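Local coordinates for calcium-regulated actin-bundling protein (Dictyostelium discoideum, PDB 4X3N) that binds and bundles actin filaments under calcium control and may help shape and remodel filopodia and pseudopodia as cells move, at residues V47-A52 against E155-Q160; W54-K59 against C171-N176. One frame throughout, in Å; residues are numbered along the deposited sequence.

Interaction 1: residues V47-A52 against E155-Q160; sequences VHFLNA and EYLLYQ. With CA (calcium ion), chain D.
Glu155 OE1 is held by two partners at once: it binds the calcium ion at 2.7 Å and is hydrogen-bonded to Ser152 OG. The second oxygen, Glu155 OE2, lies 2.5 Å from the same ion, which makes the carboxylate a bidentate ligand; a glutamate is long enough to extend from the helix to the metal and still offer both oxygens. A water completes the site at 2.4 Å from the calcium ion, together with Asp144, Asn146, Asp148 and the carbonyl of Arg150.

Farther along helix 153-160, leucines turn to meet Phe49 of helix 42-57. With CG anti to the backbone N (chi1 175°), the Phe49 ring is directed toward helix 153-160. Leu157 CB sits over the middle of one face, 3.9 Å from the ring centroid and only 6° off its normal, a nearly axial CH-pi contact. Leu157 CD1 lies against the base of the side chain, 3.9 Å from Phe49 CB and as far from Phe49 CD2. Leu158 takes the rim instead, its CD1 lying near the ring plane at 3.8 Å from Phe49 CE1. A flat ring suits this place because its face and its edge can serve different leucines, all three residues being buried. Helix 132-143, the calcium-binding loop and helix 153-160 form an EF-hand, and Phe49 packs on the apolar side of its exiting helix.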
# COMPACT_ATOMS: atom_id res chain seq x y z
N VAL A 47 25.03 -2.38 6.95
CA VAL A 47 26.02 -3.08 7.66
C VAL A 47 26.09 -4.56 7.35
O VAL A 47 27.22 -5.09 7.30
CB VAL A 47 25.83 -2.89 9.16
CG1 VAL A 47 26.59 -3.96 9.91
CG2 VAL A 47 26.24 -1.48 9.57
N HIS A 48 24.98 -5.23 7.09
CA HIS A 48 25.05 -6.59 6.63
C HIS A 48 25.85 -6.65 5.34
O HIS A 48 26.72 -7.53 5.16
CB HIS A 48 23.68 -7.22 6.35
CG HIS A 48 23.07 -7.84 7.54
ND1 HIS A 48 22.52 -7.09 8.55
CD2 HIS A 48 22.96 -9.13 7.93
CE1 HIS A 48 22.05 -7.88 9.49
NE2 HIS A 48 22.33 -9.13 9.16
N PHE A 49 25.50 -5.78 4.43
CA PHE A 49 26.23 -5.76 3.13
C PHE A 49 27.74 -5.52 3.30
O PHE A 49 28.56 -6.28 2.75
CB PHE A 49 25.62 -4.71 2.22
CG PHE A 49 26.38 -4.53 0.90
CD1 PHE A 49 26.28 -5.47 -0.07
CD2 PHE A 49 27.21 -3.47 0.70
CE1 PHE A 49 26.98 -5.36 -1.26
CE2 PHE A 49 27.93 -3.36 -0.51
CZ PHE A 49 27.79 -4.32 -1.46
N LEU A 50 28.09 -4.48 4.06
CA LEU A 50 29.45 -4.10 4.27
C LEU A 50 30.24 -5.20 4.99
O LEU A 50 31.33 -5.55 4.53
CB LEU A 50 29.56 -2.79 5.02
CG LEU A 50 29.09 -1.56 4.30
CD1 LEU A 50 29.04 -0.42 5.29
CD2 LEU A 50 29.97 -1.15 3.12
N ASN A 51 29.71 -5.76 6.07
CA ASN A 51 30.37 -6.91 6.68
C ASN A 51 30.67 -8.04 5.71
O ASN A 51 31.69 -8.66 5.84
CB ASN A 51 29.52 -7.53 7.79
CG ASN A 51 29.58 -6.72 9.07
OD1 ASN A 51 30.51 -5.95 9.29
ND2 ASN A 51 28.60 -6.91 9.93
N ALA A 52 29.74 -8.34 4.82
CA ALA A 52 29.88 -9.48 3.94
C ALA A 52 30.95 -9.19 2.86
O ALA A 52 31.72 -10.06 2.45
CB ALA A 52 28.57 -9.82 3.28
N GLU A 155 18.98 -4.49 -1.72
CA GLU A 155 18.80 -4.84 -3.13
C GLU A 155 19.48 -3.81 -4.03
O GLU A 155 20.14 -4.18 -4.98
CB GLU A 155 17.30 -5.00 -3.44
CG GLU A 155 16.76 -6.30 -2.92
CD GLU A 155 15.26 -6.33 -2.96
OE1 GLU A 155 14.66 -5.47 -2.31
OE2 GLU A 155 14.71 -7.20 -3.67
N TYR A 156 19.34 -2.53 -3.71
CA TYR A 156 20.10 -1.48 -4.40
C TYR A 156 21.61 -1.75 -4.35
O TYR A 156 22.33 -1.64 -5.37
CB TYR A 156 19.78 -0.07 -3.83
CG TYR A 156 20.92 0.90 -4.03
CD1 TYR A 156 21.12 1.52 -5.27
CD2 TYR A 156 21.76 1.26 -2.99
CE1 TYR A 156 22.16 2.44 -5.45
CE2 TYR A 156 22.81 2.13 -3.16
CZ TYR A 156 23.04 2.72 -4.41
OH TYR A 156 24.09 3.63 -4.60
N LEU A 157 22.12 -2.10 -3.18
CA LEU A 157 23.54 -2.37 -3.02
C LEU A 157 24.09 -3.52 -3.80
O LEU A 157 25.13 -3.42 -4.45
CB LEU A 157 23.90 -2.56 -1.57
CG LEU A 157 23.75 -1.27 -0.78
CD1 LEU A 157 23.83 -1.55 0.73
CD2 LEU A 157 24.85 -0.22 -1.08
N LEU A 158 23.36 -4.62 -3.79
CA LEU A 158 23.79 -5.79 -4.49
C LEU A 158 23.87 -5.57 -5.98
O LEU A 158 24.79 -6.11 -6.65
CB LEU A 158 22.81 -6.90 -4.22
CG LEU A 158 23.07 -7.93 -3.11
CD1 LEU A 158 24.33 -7.86 -2.31
CD2 LEU A 158 21.85 -8.19 -2.30
N TYR A 159 22.91 -4.83 -6.52
CA TYR A 159 22.87 -4.57 -7.93
C TYR A 159 23.90 -3.50 -8.30
O TYR A 159 24.59 -3.65 -9.28
CB TYR A 159 21.47 -4.23 -8.46
CG TYR A 159 21.44 -4.18 -9.98
CD1 TYR A 159 21.58 -5.34 -10.74
CD2 TYR A 159 21.34 -2.96 -10.65
CE1 TYR A 159 21.59 -5.29 -12.12
CE2 TYR A 159 21.38 -2.89 -12.02
CZ TYR A 159 21.50 -4.05 -12.74
OH TYR A 159 21.50 -3.98 -14.09
N GLN A 160 24.08 -2.48 -7.46
CA GLN A 160 25.11 -1.47 -7.74
C GLN A 160 26.51 -2.10 -7.82
O GLN A 160 27.29 -1.78 -8.71
CB GLN A 160 25.06 -0.38 -6.70
CG GLN A 160 26.11 0.69 -6.83
CD GLN A 160 25.94 1.55 -8.07
OE1 GLN A 160 24.91 2.15 -8.26
NE2 GLN A 160 26.97 1.62 -8.91
CA CA D . 12.35 -6.54 -3.06
O HOH W 1 12.34 -6.46 -0.68

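Interaction 2: residues W54-K59 against C171-N176; sequences WAEVSK and CTRSMN
The guanidinium of Arg173 receives Glu56 at its edge, where OE2 lies in the guanidinium plane and OE1 is tilted from it. The carboxylate is turned by 64° against the guanidinium, so the two groups are far from coplanar although they meet end-on through NH1 and NH2. Arg173 NH2 gives Glu56 OE2 a fairly straight bond of 2.9 Å, but it reaches that oxygen from above the carboxylate plane, 60° out of it. Arg173 NH1 meets Glu56 OE1 on its syn side, also at 2.9 Å, and adds a weak bond to Glu56 OE2 at 3.2 Å.

The chains come from opposite directions: Arg173 is extended from CG to NE, while Glu56 bends at chi2 (83°) to bring its carboxylate round to the arginine. Asp169 forms a salt bridge with Arg173 NE, and NH1 also bonds to the carbonyl oxygen of Ala52; the length and three nitrogens of an arginine suit it to all three partners. An alanine in place of Glu56 would probably leave NH2 without its acidic mate and the guanidinium less firmly fixed, with Asp169 still on NE and Ala52 O still on NH1.

Phe164 touches the Glu56 side chain. The salt bridge spans the surface between the C-terminal parts of helices 42-57 and 167-174, while Cys171 and Ser174 of helix 167-174 pack on helix 28-38.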
# COMPACT_ATOMS: atom_id res chain seq x y z
N TRP A 54 33.33 -6.62 2.85
CA TRP A 54 34.31 -5.61 3.27
C TRP A 54 35.62 -5.70 2.42
O TRP A 54 36.19 -4.67 2.04
CB TRP A 54 34.61 -5.75 4.80
CG TRP A 54 35.31 -4.56 5.33
CD1 TRP A 54 36.62 -4.48 5.77
CD2 TRP A 54 34.78 -3.24 5.42
NE1 TRP A 54 36.91 -3.20 6.11
CE2 TRP A 54 35.80 -2.42 5.92
CE3 TRP A 54 33.56 -2.67 5.08
CZ2 TRP A 54 35.61 -1.07 6.13
CZ3 TRP A 54 33.37 -1.31 5.30
CH2 TRP A 54 34.38 -0.53 5.82
N ALA A 55 36.06 -6.92 2.08
CA ALA A 55 37.35 -7.10 1.41
C ALA A 55 37.25 -6.43 0.07
O ALA A 55 38.21 -5.81 -0.37
CB ALA A 55 37.71 -8.56 1.23
N GLU A 56 36.08 -6.49 -0.54
CA GLU A 56 35.89 -5.95 -1.86
C GLU A 56 35.40 -4.55 -1.93
O GLU A 56 35.56 -3.89 -2.96
CB GLU A 56 34.86 -6.81 -2.59
CG GLU A 56 35.24 -8.27 -2.84
CD GLU A 56 34.98 -9.17 -1.65
OE1 GLU A 56 34.38 -8.76 -0.63
OE2 GLU A 56 35.33 -10.35 -1.79
N VAL A 57 34.67 -4.08 -0.90
CA VAL A 57 33.90 -2.83 -1.07
C VAL A 57 34.25 -1.71 -0.11
O VAL A 57 33.74 -0.61 -0.28
CB VAL A 57 32.34 -3.08 -1.04
CG1 VAL A 57 31.79 -3.11 0.35
CG2 VAL A 57 31.60 -2.06 -1.91
N SER A 58 35.20 -1.98 0.79
CA SER A 58 35.50 -1.06 1.88
C SER A 58 35.75 0.38 1.43
O SER A 58 35.40 1.35 2.14
CB SER A 58 36.74 -1.57 2.68
OG SER A 58 37.94 -1.49 1.92
N LYS A 59 36.34 0.54 0.26
CA LYS A 59 36.65 1.90 -0.20
C LYS A 59 35.46 2.69 -0.68
O LYS A 59 35.56 3.94 -0.83
CB LYS A 59 37.71 1.84 -1.28
CG LYS A 59 39.06 1.26 -0.81
CD LYS A 59 39.95 0.84 -2.00
CE LYS A 59 40.09 1.98 -3.03
NZ LYS A 59 41.23 1.90 -3.99
N CYS A 171 24.14 -14.26 0.68
CA CYS A 171 23.54 -15.11 1.72
C CYS A 171 24.59 -16.09 2.29
O CYS A 171 24.72 -16.32 3.52
CB CYS A 171 22.31 -15.83 1.16
SG CYS A 171 20.91 -14.76 0.75
N THR A 172 25.41 -16.62 1.38
CA THR A 172 26.50 -17.51 1.79
C THR A 172 27.43 -16.82 2.68
O THR A 172 27.85 -17.38 3.65
CB THR A 172 27.31 -17.94 0.57
OG1 THR A 172 26.48 -18.76 -0.28
CG2 THR A 172 28.59 -18.69 0.98
N ARG A 173 27.80 -15.59 2.34
CA ARG A 173 28.67 -14.79 3.15
C ARG A 173 28.05 -14.35 4.48
O ARG A 173 28.77 -14.25 5.49
CB ARG A 173 29.13 -13.53 2.42
CG ARG A 173 30.11 -13.79 1.30
CD ARG A 173 30.37 -12.50 0.56
NE ARG A 173 31.22 -12.60 -0.66
CZ ARG A 173 32.35 -11.89 -0.84
NH1 ARG A 173 32.87 -11.08 0.08
NH2 ARG A 173 32.97 -11.99 -1.97
N SER A 174 26.77 -14.07 4.50
CA SER A 174 26.18 -13.38 5.67
C SER A 174 25.42 -14.28 6.63
O SER A 174 25.33 -13.96 7.83
CB SER A 174 25.20 -12.26 5.19
OG SER A 174 24.70 -11.45 6.34
N MET A 175 24.86 -15.37 6.12
CA MET A 175 24.12 -16.34 6.96
C MET A 175 24.96 -16.93 8.10
O MET A 175 26.16 -17.13 7.97
CB MET A 175 23.51 -17.43 6.14
CG MET A 175 22.34 -16.95 5.33
SD MET A 175 21.65 -18.21 4.26
CE MET A 175 20.75 -19.08 5.55
N ASN A 176 24.32 -17.11 9.26
CA ASN A 176 25.02 -17.61 10.46
C ASN A 176 26.23 -16.80 10.96
O ASN A 176 27.22 -17.35 11.46
CB ASN A 176 25.45 -19.06 10.23
CG ASN A 176 24.32 -19.93 9.76
OD1 ASN A 176 24.46 -20.66 8.79
ND2 ASN A 176 23.18 -19.83 10.43

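Overall arrangement
Helix 42-57 supplies one side of both contacts, and their centres lie about 8 Å apart. Interaction 1 is buried whereas interaction 2 is at the surface. Apolar packing joins the shared helix to an EF-hand helix; toward the next helix along the chain, 167-174, the salt bridge adds to packing and a backbone bond. That bond links the two contacts directly: Ala52 O lies 2.8 Å from Arg173 NH1, a probable hydrogen bond. Phe49 CE2 packs 4.0 Å from Val57 CG1, and His48 CD2 packs against Ser174 OG at 3.3 Å. The calcium ion is bound by Glu155, two residues before Leu157. Phe49 CE1 lies 14.8 Å from the calcium ion and Arg173 NH1 21.2 Å from it.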